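Local structure of catalase (Corynebacterium glutamicum, 4B7H) at residues Ser211-Gln215 against Met344-Arg348; Val224-Tyr228 against Phe291-Trp297; Ser340-Met344 against Arg441-Val445. The protein breaks down hydrogen peroxide to water and oxygen at a haem centre as a catalase, here with nitric oxide and NADPH bound. All coordinates share one frame; numbering follows the deposited sequence.

Contact 1. Residues Ser211-Gln215 against Met344-Arg348; sequences SHTFQ and MLQAR. With HEM (protoporphyrin IX containing Fe), chain E.
R348 and H212 meet beside the haem, and the arginine side chain can be followed outward from helix 343-359. Its CB points toward 211-215, and R348 CG then settles on pyrrole carbon C3B of the haem at 3.4 Å. R348 CD fits between H212 NE2 and the meso carbon CHC of the haem, where a bend at chi3 (73°) turns the end of the chain along the ring system. R348 NE lies 3.3 Å from haem C1C and also hydrogen-bonds Y352 OH. The guanidinium covers the porphyrin with one face, C3C under its centre. NH2 sits over C4C and bonds V140 O, while R348 NH1 donates to H212 NE2 over 2.9 Å. That bond lies in the imidazole plane but is bent, with an N-H...N angle of 144°. L345 CB covers one imidazole face, 3.7 Å from the ring centroid and 15° off its normal, a CH-pi contact. Past it, L345 CD1 reaches F214 CE1 at 3.8 Å. Since NE2 accepts from R348 and ND1 bonds D342 OD2, the imidazole is held at both nitrogens. The resulting chain D342-H212-R348-Y352 is consistent with the catalase proximal relay, in which Y352 is probably the axial tyrosine.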
loop_
_atom_site.group_PDB
_atom_site.type_symbol
_atom_site.label_atom_id
_atom_site.label_comp_id
_atom_site.label_asym_id
_atom_site.label_seq_id
_atom_site.Cartn_x
_atom_site.Cartn_y
_atom_site.Cartn_z
ATOM N N SER A 211 25.407 -0.948 22.137
ATOM C CA SER A 211 25.599 -2.408 22.167
ATOM C C SER A 211 26.701 -2.899 21.222
ATOM O O SER A 211 27.697 -3.478 21.681
ATOM C CB SER A 211 24.295 -3.190 21.943
ATOM O OG SER A 211 23.230 -2.696 22.739
ATOM N N HIS A 212 26.535 -2.676 19.917
ATOM C CA HIS A 212 27.554 -3.084 18.942
ATOM C C HIS A 212 28.841 -2.296 19.080
ATOM O O HIS A 212 28.846 -1.142 19.503
ATOM C CB HIS A 212 27.111 -2.823 17.497
ATOM C CG HIS A 212 25.771 -3.372 17.137
ATOM N ND1 HIS A 212 25.557 -4.708 16.881
ATOM C CD2 HIS A 212 24.576 -2.759 16.953
ATOM C CE1 HIS A 212 24.287 -4.898 16.565
ATOM N NE2 HIS A 212 23.670 -3.729 16.598
ATOM N N THR A 213 29.928 -2.914 18.643
ATOM C CA THR A 213 31.138 -2.189 18.311
ATOM C C THR A 213 30.912 -1.378 17.034
ATOM O O THR A 213 30.475 -1.912 16.003
ATOM C CB THR A 213 32.263 -3.188 18.119
ATOM O OG1 THR A 213 32.459 -3.866 19.367
ATOM C CG2 THR A 213 33.558 -2.501 17.685
ATOM N N PHE A 214 31.190 -0.082 17.122
ATOM C CA PHE A 214 31.228 0.793 15.962
ATOM C C PHE A 214 32.659 1.255 15.734
ATOM O O PHE A 214 33.581 0.869 16.470
ATOM C CB PHE A 214 30.314 1.994 16.183
ATOM C CG PHE A 214 28.861 1.627 16.228
ATOM C CD1 PHE A 214 28.136 1.483 15.053
ATOM C CD2 PHE A 214 28.231 1.393 17.443
ATOM C CE1 PHE A 214 26.797 1.116 15.083
ATOM C CE2 PHE A 214 26.896 1.034 17.490
ATOM C CZ PHE A 214 26.175 0.898 16.306
ATOM N N GLN A 215 32.856 2.089 14.720
ATOM C CA GLN A 215 34.183 2.634 14.468
ATOM C C GLN A 215 34.136 4.160 14.488
ATOM O O GLN A 215 33.156 4.764 14.061
ATOM C CB GLN A 215 34.737 2.122 13.136
ATOM C CG GLN A 215 36.240 2.313 12.986
ATOM C CD GLN A 215 36.761 1.701 11.708
ATOM O OE1 GLN A 215 36.648 2.289 10.633
ATOM N NE2 GLN A 215 37.310 0.499 11.810
ATOM N N MET A 344 25.270 -8.953 13.206
ATOM C CA MET A 344 23.968 -8.423 13.601
ATOM C C MET A 344 23.841 -6.992 13.102
ATOM O O MET A 344 22.853 -6.631 12.452
ATOM C CB MET A 344 23.796 -8.495 15.117
ATOM C CG MET A 344 23.693 -9.924 15.653
ATOM S SD MET A 344 22.065 -10.651 15.436
ATOM C CE MET A 344 21.208 -9.812 16.763
ATOM N N LEU A 345 24.856 -6.180 13.387
ATOM C CA LEU A 345 24.879 -4.800 12.925
ATOM C C LEU A 345 24.732 -4.730 11.406
ATOM O O LEU A 345 23.943 -3.934 10.888
ATOM C CB LEU A 345 26.164 -4.103 13.373
ATOM C CG LEU A 345 26.376 -2.684 12.841
ATOM C CD1 LEU A 345 25.204 -1.758 13.220
ATOM C CD2 LEU A 345 27.730 -2.157 13.339
ATOM N N GLN A 346 25.458 -5.579 10.685
ATOM C CA GLN A 346 25.427 -5.510 9.228
ATOM C C GLN A 346 24.043 -5.847 8.666
ATOM O O GLN A 346 23.591 -5.229 7.705
ATOM C CB GLN A 346 26.554 -6.355 8.619
ATOM C CG GLN A 346 27.918 -5.835 9.065
ATOM C CD GLN A 346 29.033 -6.047 8.062
ATOM O OE1 GLN A 346 28.826 -6.565 6.958
ATOM N NE2 GLN A 346 30.239 -5.633 8.445
ATOM N N ALA A 347 23.351 -6.802 9.280
ATOM C CA ALA A 347 21.969 -7.080 8.900
ATOM C C ALA A 347 21.048 -5.894 9.216
ATOM O O ALA A 347 20.186 -5.540 8.404
ATOM C CB ALA A 347 21.469 -8.349 9.582
ATOM N N ARG A 348 21.225 -5.276 10.386
ATOM C CA ARG A 348 20.436 -4.104 10.755
ATOM C C ARG A 348 20.580 -2.960 9.754
ATOM O O ARG A 348 19.609 -2.261 9.469
ATOM C CB ARG A 348 20.824 -3.609 12.143
ATOM C CG ARG A 348 20.507 -4.582 13.256
ATOM C CD ARG A 348 20.934 -4.007 14.596
ATOM N NE ARG A 348 20.039 -2.935 15.020
ATOM C CZ ARG A 348 20.403 -1.886 15.758
ATOM N NH1 ARG A 348 21.665 -1.742 16.155
ATOM N NH2 ARG A 348 19.501 -0.966 16.090
HETATM C CHA HEM E . 13.351 -1.835 15.793
HETATM C CHB HEM E . 15.589 -5.015 12.896
HETATM C CHC HEM E . 18.633 -6.060 16.513
HETATM C CHD HEM E . 17.330 -1.933 18.623
HETATM C C1A HEM E . 13.677 -2.609 14.707
HETATM C C2A HEM E . 13.013 -2.585 13.417
HETATM C C3A HEM E . 13.652 -3.455 12.622
HETATM C C4A HEM E . 14.722 -4.061 13.376
HETATM C CMA HEM E . 13.359 -3.800 11.158
HETATM C CAA HEM E . 11.805 -1.689 13.060
HETATM C CBA HEM E . 12.309 -0.340 12.566
HETATM C CGA HEM E . 11.208 0.528 12.016
HETATM O O1A HEM E . 11.283 1.761 12.245
HETATM O O2A HEM E . 10.266 0.023 11.351
HETATM C C1B HEM E . 16.598 -5.605 13.622
HETATM C C2B HEM E . 17.456 -6.678 13.172
HETATM C C3B HEM E . 18.284 -6.981 14.193
HETATM C C4B HEM E . 17.981 -6.090 15.291
HETATM C CMB HEM E . 17.363 -7.326 11.775
HETATM C CAB HEM E . 19.418 -8.021 14.276
HETATM C CBB HEM E . 20.092 -8.426 13.201
HETATM C C1C HEM E . 18.673 -4.938 17.320
HETATM C C2C HEM E . 19.731 -4.542 18.240
HETATM C C3C HEM E . 19.348 -3.390 18.818
HETATM C C4C HEM E . 18.062 -3.027 18.263
HETATM C CMC HEM E . 21.030 -5.346 18.493
HETATM C CAC HEM E . 20.093 -2.487 19.831
HETATM C CBC HEM E . 21.434 -2.426 19.899
HETATM C C1D HEM E . 16.114 -1.586 18.102
HETATM C C2D HEM E . 15.344 -0.490 18.595
HETATM C C3D HEM E . 14.112 -0.444 17.732
HETATM C C4D HEM E . 14.251 -1.514 16.781
HETATM C CMD HEM E . 15.688 0.434 19.760
HETATM C CAD HEM E . 12.991 0.577 17.856
HETATM C CBD HEM E . 13.461 1.886 17.226
HETATM C CGD HEM E . 12.357 2.871 17.471
HETATM O O1D HEM E . 11.715 3.333 16.495
HETATM O O2D HEM E . 12.097 3.183 18.660
HETATM N NA HEM E . 14.726 -3.515 14.651
HETATM N NB HEM E . 16.937 -5.268 14.915
HETATM N NC HEM E . 17.670 -3.983 17.355
HETATM N ND HEM E . 15.443 -2.180 17.037
HETATM FE FE HEM E . 16.167 -3.763 16.028
#

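Contact 2. Residues Val224-Tyr228 against Phe291-Trp297; sequences VWVKY and FDLTKTW. With NDP (NADPH dihydro-nicotinamide-adenine-dinucleotide phosphate), chain H.
Aromatic packing joins W225 of the strand to F291 of the loop. The edge of the F291 ring, led by CE1 and CZ, points into one face of the W225 six-membered ring, a T-shaped pair with centroids 4.8 Å apart and planes at 71°. On its backbone side W225 meets a second ring differently: its CB lies 3.7 Å from W297 CH2, and W225 C sits at the indole edge near its plane, so the rim faces the strand.

Over the face of that indole runs K227, in CH-pi and cation-pi contact. K227 CE stands 3.3 Å from the centroid of the W297 five-membered ring, 6° off the normal. The chain is extended as far as CE; a turn at chi4 (-70°) then sends NZ farther from the ring, though still above its face.

The strand belongs to the antiparallel beta-barrel of the catalase fold, and the loop leads from strand 270-279 to strand 305-314. No hydrogen bond links the two directly. Water stands in: K227 NZ donates to water 1 at 2.8 Å and to water 2 at 3.0 Å, both of which reach K295 O. NZ is also hydrogen-bonded to S211 O, its strongest partner, and to T213 OG1, so this buried ammonium is well supplied with oxygens.

K295 N donates to D292 O, closing a type I turn, and the D292 side chain reinforces it. D292 OD1 accepts from T294 N at 2.9 Å, an Asx turn, and from T294 OG1 on the same face of the carboxylate. Its OD2 forms a salt bridge with K295 NZ at 3.0 Å and another with R150.

Beyond the turn, the W297 backbone O accepts from the nicotinamide carboxamide N7N of NADPH at 2.9 Å, nearly straight.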
loop_
_atom_site.group_PDB
_atom_site.type_symbol
_atom_site.label_atom_id
_atom_site.label_comp_id
_atom_site.label_asym_id
_atom_site.label_seq_id
_atom_site.Cartn_x
_atom_site.Cartn_y
_atom_site.Cartn_z
ATOM N N VAL A 224 39.556 3.862 15.324
ATOM C CA VAL A 224 39.528 3.128 16.583
ATOM C C VAL A 224 38.159 2.461 16.699
ATOM O O VAL A 224 37.176 2.930 16.114
ATOM C CB VAL A 224 39.754 4.045 17.806
ATOM C CG1 VAL A 224 41.184 4.533 17.860
ATOM C CG2 VAL A 224 38.774 5.217 17.798
ATOM N N TRP A 225 38.083 1.359 17.441
ATOM C CA TRP A 225 36.795 0.726 17.696
ATOM C C TRP A 225 36.151 1.357 18.928
ATOM O O TRP A 225 36.848 1.680 19.897
ATOM C CB TRP A 225 36.965 -0.778 17.889
ATOM C CG TRP A 225 37.591 -1.495 16.712
ATOM C CD1 TRP A 225 38.830 -2.090 16.673
ATOM C CD2 TRP A 225 37.011 -1.696 15.412
ATOM N NE1 TRP A 225 39.047 -2.648 15.434
ATOM C CE2 TRP A 225 37.949 -2.417 14.641
ATOM C CE3 TRP A 225 35.790 -1.331 14.822
ATOM C CZ2 TRP A 225 37.699 -2.788 13.317
ATOM C CZ3 TRP A 225 35.546 -1.703 13.511
ATOM C CH2 TRP A 225 36.492 -2.425 12.773
ATOM N N VAL A 226 34.833 1.557 18.903
ATOM C CA VAL A 226 34.162 2.178 20.041
ATOM C C VAL A 226 32.859 1.480 20.424
ATOM O O VAL A 226 32.224 0.825 19.594
ATOM C CB VAL A 226 33.847 3.681 19.782
ATOM C CG1 VAL A 226 35.115 4.467 19.472
ATOM C CG2 VAL A 226 32.814 3.839 18.659
ATOM N N LYS A 227 32.485 1.613 21.695
ATOM C CA LYS A 227 31.149 1.267 22.173
ATOM C C LYS A 227 30.566 2.452 22.935
ATOM O O LYS A 227 31.246 3.080 23.751
ATOM C CB LYS A 227 31.159 0.026 23.073
ATOM C CG LYS A 227 31.404 -1.284 22.330
ATOM C CD LYS A 227 31.245 -2.481 23.262
ATOM C CE LYS A 227 31.537 -3.805 22.551
ATOM N NZ LYS A 227 30.504 -4.193 21.532
ATOM N N TYR A 228 29.302 2.750 22.664
ATOM C CA TYR A 228 28.605 3.848 23.315
ATOM C C TYR A 228 27.889 3.417 24.582
ATOM O O TYR A 228 27.207 2.385 24.596
ATOM C CB TYR A 228 27.553 4.415 22.381
ATOM C CG TYR A 228 28.073 5.118 21.157
ATOM C CD1 TYR A 228 28.587 6.409 21.243
ATOM C CD2 TYR A 228 28.002 4.516 19.905
ATOM C CE1 TYR A 228 29.038 7.071 20.118
ATOM C CE2 TYR A 228 28.450 5.169 18.772
ATOM C CZ TYR A 228 28.964 6.449 18.884
ATOM O OH TYR A 228 29.398 7.106 17.756
ATOM N N PHE A 291 33.891 -8.137 18.102
ATOM C CA PHE A 291 32.812 -7.838 17.161
ATOM C C PHE A 291 31.580 -8.719 17.376
ATOM O O PHE A 291 30.604 -8.611 16.636
ATOM C CB PHE A 291 33.315 -8.007 15.724
ATOM C CG PHE A 291 34.623 -7.315 15.459
ATOM C CD1 PHE A 291 34.749 -5.942 15.657
ATOM C CD2 PHE A 291 35.724 -8.034 15.011
ATOM C CE1 PHE A 291 35.958 -5.300 15.407
ATOM C CE2 PHE A 291 36.934 -7.398 14.759
ATOM C CZ PHE A 291 37.048 -6.030 14.957
ATOM N N ASP A 292 31.648 -9.604 18.373
ATOM C CA ASP A 292 30.558 -10.510 18.733
ATOM C C ASP A 292 29.643 -9.763 19.685
ATOM O O ASP A 292 30.034 -9.452 20.812
ATOM C CB ASP A 292 31.146 -11.753 19.417
ATOM C CG ASP A 292 30.090 -12.755 19.878
ATOM O OD1 ASP A 292 28.870 -12.468 19.821
ATOM O OD2 ASP A 292 30.490 -13.857 20.318
ATOM N N LEU A 293 28.435 -9.450 19.219
ATOM C CA LEU A 293 27.475 -8.682 20.004
ATOM C C LEU A 293 27.157 -9.305 21.365
ATOM O O LEU A 293 26.843 -8.581 22.326
ATOM C CB LEU A 293 26.195 -8.502 19.189
ATOM C CG LEU A 293 25.033 -7.735 19.813
ATOM C CD1 LEU A 293 25.453 -6.314 20.216
ATOM C CD2 LEU A 293 23.867 -7.721 18.835
ATOM N N THR A 294 27.263 -10.633 21.458
ATOM C CA THR A 294 27.010 -11.332 22.720
ATOM C C THR A 294 28.159 -11.189 23.723
ATOM O O THR A 294 28.077 -11.705 24.842
ATOM C CB THR A 294 26.707 -12.842 22.494
ATOM O OG1 THR A 294 27.902 -13.520 22.074
ATOM C CG2 THR A 294 25.607 -13.039 21.453
ATOM N N LYS A 295 29.226 -10.498 23.322
ATOM C CA LYS A 295 30.380 -10.259 24.193
ATOM C C LYS A 295 30.531 -8.775 24.496
ATOM O O LYS A 295 30.724 -7.964 23.583
ATOM C CB LYS A 295 31.675 -10.747 23.534
ATOM C CG LYS A 295 31.656 -12.202 23.096
ATOM C CD LYS A 295 31.617 -13.138 24.291
ATOM C CE LYS A 295 31.737 -14.584 23.848
ATOM N NZ LYS A 295 30.542 -15.019 23.079
ATOM N N THR A 296 30.448 -8.409 25.771
ATOM C CA THR A 296 30.786 -7.050 26.178
ATOM C C THR A 296 32.300 -6.896 26.302
ATOM O O THR A 296 33.024 -7.887 26.490
ATOM C CB THR A 296 30.120 -6.678 27.514
ATOM O OG1 THR A 296 30.366 -7.705 28.485
ATOM C CG2 THR A 296 28.623 -6.517 27.332
ATOM N N TRP A 297 32.785 -5.662 26.177
ATOM C CA TRP A 297 34.179 -5.356 26.490
ATOM C C TRP A 297 34.239 -5.025 27.967
ATOM O O TRP A 297 33.518 -4.139 28.438
ATOM C CB TRP A 297 34.662 -4.122 25.736
ATOM C CG TRP A 297 34.724 -4.200 24.237
ATOM C CD1 TRP A 297 34.560 -5.301 23.440
ATOM C CD2 TRP A 297 34.975 -3.097 23.354
ATOM N NE1 TRP A 297 34.691 -4.942 22.108
ATOM C CE2 TRP A 297 34.952 -3.597 22.036
ATOM C CE3 TRP A 297 35.214 -1.730 23.557
ATOM C CZ2 TRP A 297 35.156 -2.775 20.924
ATOM C CZ3 TRP A 297 35.414 -0.915 22.448
ATOM C CH2 TRP A 297 35.381 -1.441 21.151
HETATM P PA NDP H . 32.484 -4.184 35.792
HETATM O O1A NDP H . 32.446 -4.452 37.252
HETATM O O2A NDP H . 33.476 -3.135 35.423
HETATM O O5B NDP H . 31.018 -3.737 35.330
HETATM C C5B NDP H . 29.890 -4.480 35.723
HETATM C C4B NDP H . 28.687 -3.823 35.066
HETATM O O4B NDP H . 27.517 -4.557 35.400
HETATM C C3B NDP H . 28.503 -2.387 35.560
HETATM O O3B NDP H . 28.191 -1.541 34.468
HETATM C C2B NDP H . 27.338 -2.526 36.522
HETATM O O2B NDP H . 26.587 -1.347 36.742
HETATM C C1B NDP H . 26.550 -3.636 35.842
HETATM N N9A NDP H . 25.486 -4.204 36.693
HETATM C C8A NDP H . 25.327 -4.050 38.047
HETATM N N7A NDP H . 24.211 -4.709 38.433
HETATM C C5A NDP H . 23.648 -5.281 37.340
HETATM C C6A NDP H . 22.506 -6.060 37.169
HETATM N N6A NDP H . 21.566 -6.088 38.114
HETATM N N1A NDP H . 22.189 -6.517 35.910
HETATM C C2A NDP H . 22.986 -6.197 34.829
HETATM N N3A NDP H . 24.115 -5.421 35.004
HETATM C C4A NDP H . 24.440 -4.970 36.241
HETATM O O3 NDP H . 32.762 -5.586 35.031
HETATM P PN NDP H . 32.879 -5.769 33.429
HETATM O O1N NDP H . 32.711 -4.463 32.732
HETATM O O2N NDP H . 34.085 -6.600 33.197
HETATM O O5D NDP H . 31.606 -6.689 33.076
HETATM C C5D NDP H . 31.245 -7.761 33.928
HETATM C C4D NDP H . 29.848 -8.231 33.577
HETATM O O4D NDP H . 28.941 -7.171 33.807
HETATM C C3D NDP H . 29.736 -8.588 32.103
HETATM O O3D NDP H . 29.995 -9.967 31.882
HETATM C C2D NDP H . 28.313 -8.180 31.763
HETATM O O2D NDP H . 27.457 -9.274 31.945
HETATM C C1D NDP H . 27.937 -7.128 32.801
HETATM N N1N NDP H . 27.863 -5.774 32.210
HETATM C C2N NDP H . 28.883 -5.350 31.409
HETATM C C3N NDP H . 28.891 -4.094 30.821
HETATM C C7N NDP H . 30.046 -3.733 29.946
HETATM O O7N NDP H . 29.834 -2.833 28.897
HETATM N N7N NDP H . 31.238 -4.282 30.158
HETATM C C4N NDP H . 27.767 -3.100 31.029
HETATM C C5N NDP H . 26.701 -3.665 31.923
HETATM C C6N NDP H . 26.793 -4.951 32.460
HETATM P P2B NDP H . 26.910 -0.386 37.999
HETATM O O1X NDP H . 26.845 -1.227 39.257
HETATM O O2X NDP H . 28.291 0.202 37.800
HETATM O O3X NDP H . 25.854 0.705 38.004
HETATM O O HOH W 1 30.876 -6.802 20.546
HETATM O O HOH W 2 28.882 -5.697 23.568
#

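Contact 3. Residues Ser340-Met344 against Arg441-Val445; sequences SPDRM and RAAYV. With HEM (protoporphyrin IX containing Fe), chain E.
P341 begins the contact with its carbonyl O 3.9 Å from Y444 CE2, an approach oblique to the tyrosine ring. This proline is the centre of an inverse gamma turn, which redirects the chain into the start of helix 343-359.

D342 comes next, at the N-cap position. Its OD1 accepts a weak capping bond from M344 N at 2.9 Å and also bonds L345 N, while OD2 is taken by H212. Water 3 ties the cap to the other segment: it donates weakly to D342 OD1 at 2.8 Å and more securely to Y444 OH at 2.9 Å.

R343 carries most of the contact, by backbone and side chain alike. Its N-H donates to Y444 OH at 3.0 Å with an N-H...O angle of 155°, so the tyrosine hydroxyl accepts at the first turn of the helix. The same hydroxyl is hydrogen-bonded to R150 O. From there the arginine chain, extended from CG to NE, slides back along Y444, and its guanidinium lies flat against the ring, planes 24° apart and centres 4.5 Å apart. The overlap is off-centre, with Y444 CE1 over the guanidinium rim. Both terminal nitrogens grip one atom end-on: R343 NH1 and NH2 each reach A442 O at 2.8 Å, NH1 nearly along the C=O axis (175°) and NH2 from above the carbonyl plane. A second acceptor for NH2 is P41 O of a neighbouring subunit.

The contact thus ties the start of the haem-side helix 343-359 to the loop between strand 439-441 and helix 454-463. That strand's last residue, R441, pairs with a strand of a different neighbouring subunit in an antiparallel ladder, which carries the sheet across the interface.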
loop_
_atom_site.group_PDB
_atom_site.type_symbol
_atom_site.label_atom_id
_atom_site.label_comp_id
_atom_site.label_asym_id
_atom_site.label_seq_id
_atom_site.Cartn_x
_atom_site.Cartn_y
_atom_site.Cartn_z
ATOM N N SER A 340 31.355 -2.218 11.717
ATOM C CA SER A 340 32.320 -3.224 12.167
ATOM C C SER A 340 31.837 -4.562 11.621
ATOM O O SER A 340 30.713 -4.642 11.121
ATOM C CB SER A 340 32.372 -3.272 13.698
ATOM O OG SER A 340 31.220 -3.911 14.229
ATOM N N PRO A 341 32.672 -5.616 11.708
ATOM C CA PRO A 341 32.236 -6.956 11.280
ATOM C C PRO A 341 31.410 -7.688 12.332
ATOM O O PRO A 341 31.656 -8.861 12.634
ATOM C CB PRO A 341 33.549 -7.708 11.019
ATOM C CG PRO A 341 34.614 -6.924 11.670
ATOM C CD PRO A 341 34.131 -5.523 11.894
ATOM N N ASP A 342 30.465 -6.963 12.912
ATOM C CA ASP A 342 29.403 -7.522 13.734
ATOM C C ASP A 342 28.257 -7.854 12.769
ATOM O O ASP A 342 27.654 -6.953 12.175
ATOM C CB ASP A 342 29.002 -6.473 14.780
ATOM C CG ASP A 342 27.826 -6.889 15.638
ATOM O OD1 ASP A 342 26.944 -7.649 15.178
ATOM O OD2 ASP A 342 27.768 -6.413 16.791
ATOM N N ARG A 343 27.966 -9.144 12.597
ATOM C CA ARG A 343 26.992 -9.568 11.591
ATOM C C ARG A 343 25.574 -9.108 11.920
ATOM O O ARG A 343 24.755 -8.917 11.013
ATOM C CB ARG A 343 27.026 -11.087 11.393
ATOM C CG ARG A 343 28.376 -11.610 10.952
ATOM C CD ARG A 343 28.362 -13.111 10.837
ATOM N NE ARG A 343 29.720 -13.612 10.698
ATOM C CZ ARG A 343 30.032 -14.900 10.755
ATOM N NH1 ARG A 343 29.072 -15.795 10.937
ATOM N NH2 ARG A 343 31.297 -15.286 10.640
ATOM N N MET A 344 25.270 -8.953 13.206
ATOM C CA MET A 344 23.968 -8.423 13.601
ATOM C C MET A 344 23.841 -6.992 13.102
ATOM O O MET A 344 22.853 -6.631 12.452
ATOM C CB MET A 344 23.796 -8.495 15.117
ATOM C CG MET A 344 23.693 -9.924 15.653
ATOM S SD MET A 344 22.065 -10.651 15.436
ATOM C CE MET A 344 21.208 -9.812 16.763
ATOM N N ARG A 441 30.154 -19.554 5.041
ATOM C CA ARG A 441 29.314 -19.464 6.227
ATOM C C ARG A 441 30.163 -20.038 7.342
ATOM O O ARG A 441 30.391 -21.240 7.385
ATOM C CB ARG A 441 28.010 -20.241 6.044
ATOM C CG ARG A 441 27.118 -19.644 4.971
ATOM C CD ARG A 441 25.853 -20.457 4.795
ATOM N NE ARG A 441 25.032 -19.923 3.713
ATOM C CZ ARG A 441 25.142 -20.286 2.441
ATOM N NH1 ARG A 441 26.045 -21.199 2.079
ATOM N NH2 ARG A 441 24.358 -19.720 1.525
ATOM N N ALA A 442 30.650 -19.171 8.224
ATOM C CA ALA A 442 31.704 -19.549 9.160
ATOM C C ALA A 442 31.435 -19.029 10.563
ATOM O O ALA A 442 30.700 -18.057 10.745
ATOM C CB ALA A 442 33.040 -19.008 8.669
ATOM N N ALA A 443 32.055 -19.657 11.554
ATOM C CA ALA A 443 32.061 -19.111 12.907
ATOM C C ALA A 443 32.806 -17.774 12.939
ATOM O O ALA A 443 33.604 -17.480 12.045
ATOM C CB ALA A 443 32.717 -20.097 13.855
ATOM N N TYR A 444 32.531 -16.955 13.952
ATOM C CA TYR A 444 33.391 -15.807 14.229
ATOM C C TYR A 444 34.801 -16.316 14.550
ATOM O O TYR A 444 34.969 -17.449 15.021
ATOM C CB TYR A 444 32.873 -15.005 15.427
ATOM C CG TYR A 444 31.713 -14.074 15.153
ATOM C CD1 TYR A 444 30.469 -14.571 14.776
ATOM C CD2 TYR A 444 31.857 -12.697 15.301
ATOM C CE1 TYR A 444 29.396 -13.714 14.536
ATOM C CE2 TYR A 444 30.794 -11.838 15.065
ATOM C CZ TYR A 444 29.565 -12.355 14.681
ATOM O OH TYR A 444 28.509 -11.493 14.449
ATOM N N VAL A 445 35.811 -15.482 14.310
ATOM C CA VAL A 445 37.169 -15.809 14.736
ATOM C C VAL A 445 37.147 -16.119 16.236
ATOM O O VAL A 445 36.546 -15.377 17.023
ATOM C CB VAL A 445 38.157 -14.669 14.408
ATOM C CG1 VAL A 445 39.540 -14.967 14.969
ATOM C CG2 VAL A 445 38.225 -14.470 12.908
HETATM C CHA HEM E . 13.351 -1.835 15.793
HETATM C CHB HEM E . 15.589 -5.015 12.896
HETATM C CHC HEM E . 18.633 -6.060 16.513
HETATM C CHD HEM E . 17.330 -1.933 18.623
HETATM C C1A HEM E . 13.677 -2.609 14.707
HETATM C C2A HEM E . 13.013 -2.585 13.417
HETATM C C3A HEM E . 13.652 -3.455 12.622
HETATM C C4A HEM E . 14.722 -4.061 13.376
HETATM C CMA HEM E . 13.359 -3.800 11.158
HETATM C CAA HEM E . 11.805 -1.689 13.060
HETATM C CBA HEM E . 12.309 -0.340 12.566
HETATM C CGA HEM E . 11.208 0.528 12.016
HETATM O O1A HEM E . 11.283 1.761 12.245
HETATM O O2A HEM E . 10.266 0.023 11.351
HETATM C C1B HEM E . 16.598 -5.605 13.622
HETATM C C2B HEM E . 17.456 -6.678 13.172
HETATM C C3B HEM E . 18.284 -6.981 14.193
HETATM C C4B HEM E . 17.981 -6.090 15.291
HETATM C CMB HEM E . 17.363 -7.326 11.775
HETATM C CAB HEM E . 19.418 -8.021 14.276
HETATM C CBB HEM E . 20.092 -8.426 13.201
HETATM C C1C HEM E . 18.673 -4.938 17.320
HETATM C C2C HEM E . 19.731 -4.542 18.240
HETATM C C3C HEM E . 19.348 -3.390 18.818
HETATM C C4C HEM E . 18.062 -3.027 18.263
HETATM C CMC HEM E . 21.030 -5.346 18.493
HETATM C CAC HEM E . 20.093 -2.487 19.831
HETATM C CBC HEM E . 21.434 -2.426 19.899
HETATM C C1D HEM E . 16.114 -1.586 18.102
HETATM C C2D HEM E . 15.344 -0.490 18.595
HETATM C C3D HEM E . 14.112 -0.444 17.732
HETATM C C4D HEM E . 14.251 -1.514 16.781
HETATM C CMD HEM E . 15.688 0.434 19.760
HETATM C CAD HEM E . 12.991 0.577 17.856
HETATM C CBD HEM E . 13.461 1.886 17.226
HETATM C CGD HEM E . 12.357 2.871 17.471
HETATM O O1D HEM E . 11.715 3.333 16.495
HETATM O O2D HEM E . 12.097 3.183 18.660
HETATM N NA HEM E . 14.726 -3.515 14.651
HETATM N NB HEM E . 16.937 -5.268 14.915
HETATM N NC HEM E . 17.670 -3.983 17.355
HETATM N ND HEM E . 15.443 -2.180 17.037
HETATM FE FE HEM E . 16.167 -3.763 16.028
HETATM O O HOH W 3 27.316 -10.047 16.608
#

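Overall arrangement
All three contacts are largely buried, but their centres lie about 12, 17 and 21 Å from that of the chain for contacts 1, 2 and 3. Contacts 1 and 2 share the barrel sheet through neighbouring strands 214-217 and 223-232, whereas contacts 1 and 3 share helix 343-359 and M344. Chemistry follows position. Contact 1 has one hydrogen bond across it, part of a longer polar chain laid against the porphyrin, beside CH-pi packing. Contact 2, between a barrel strand and the loop that touches NADPH, relies on aromatic faces and bridging waters. Contact 3, farthest out and most engaged with other subunits, depends on an arginine gripping a loop carbonyl. D342 couples the first and third, K227 the first and second.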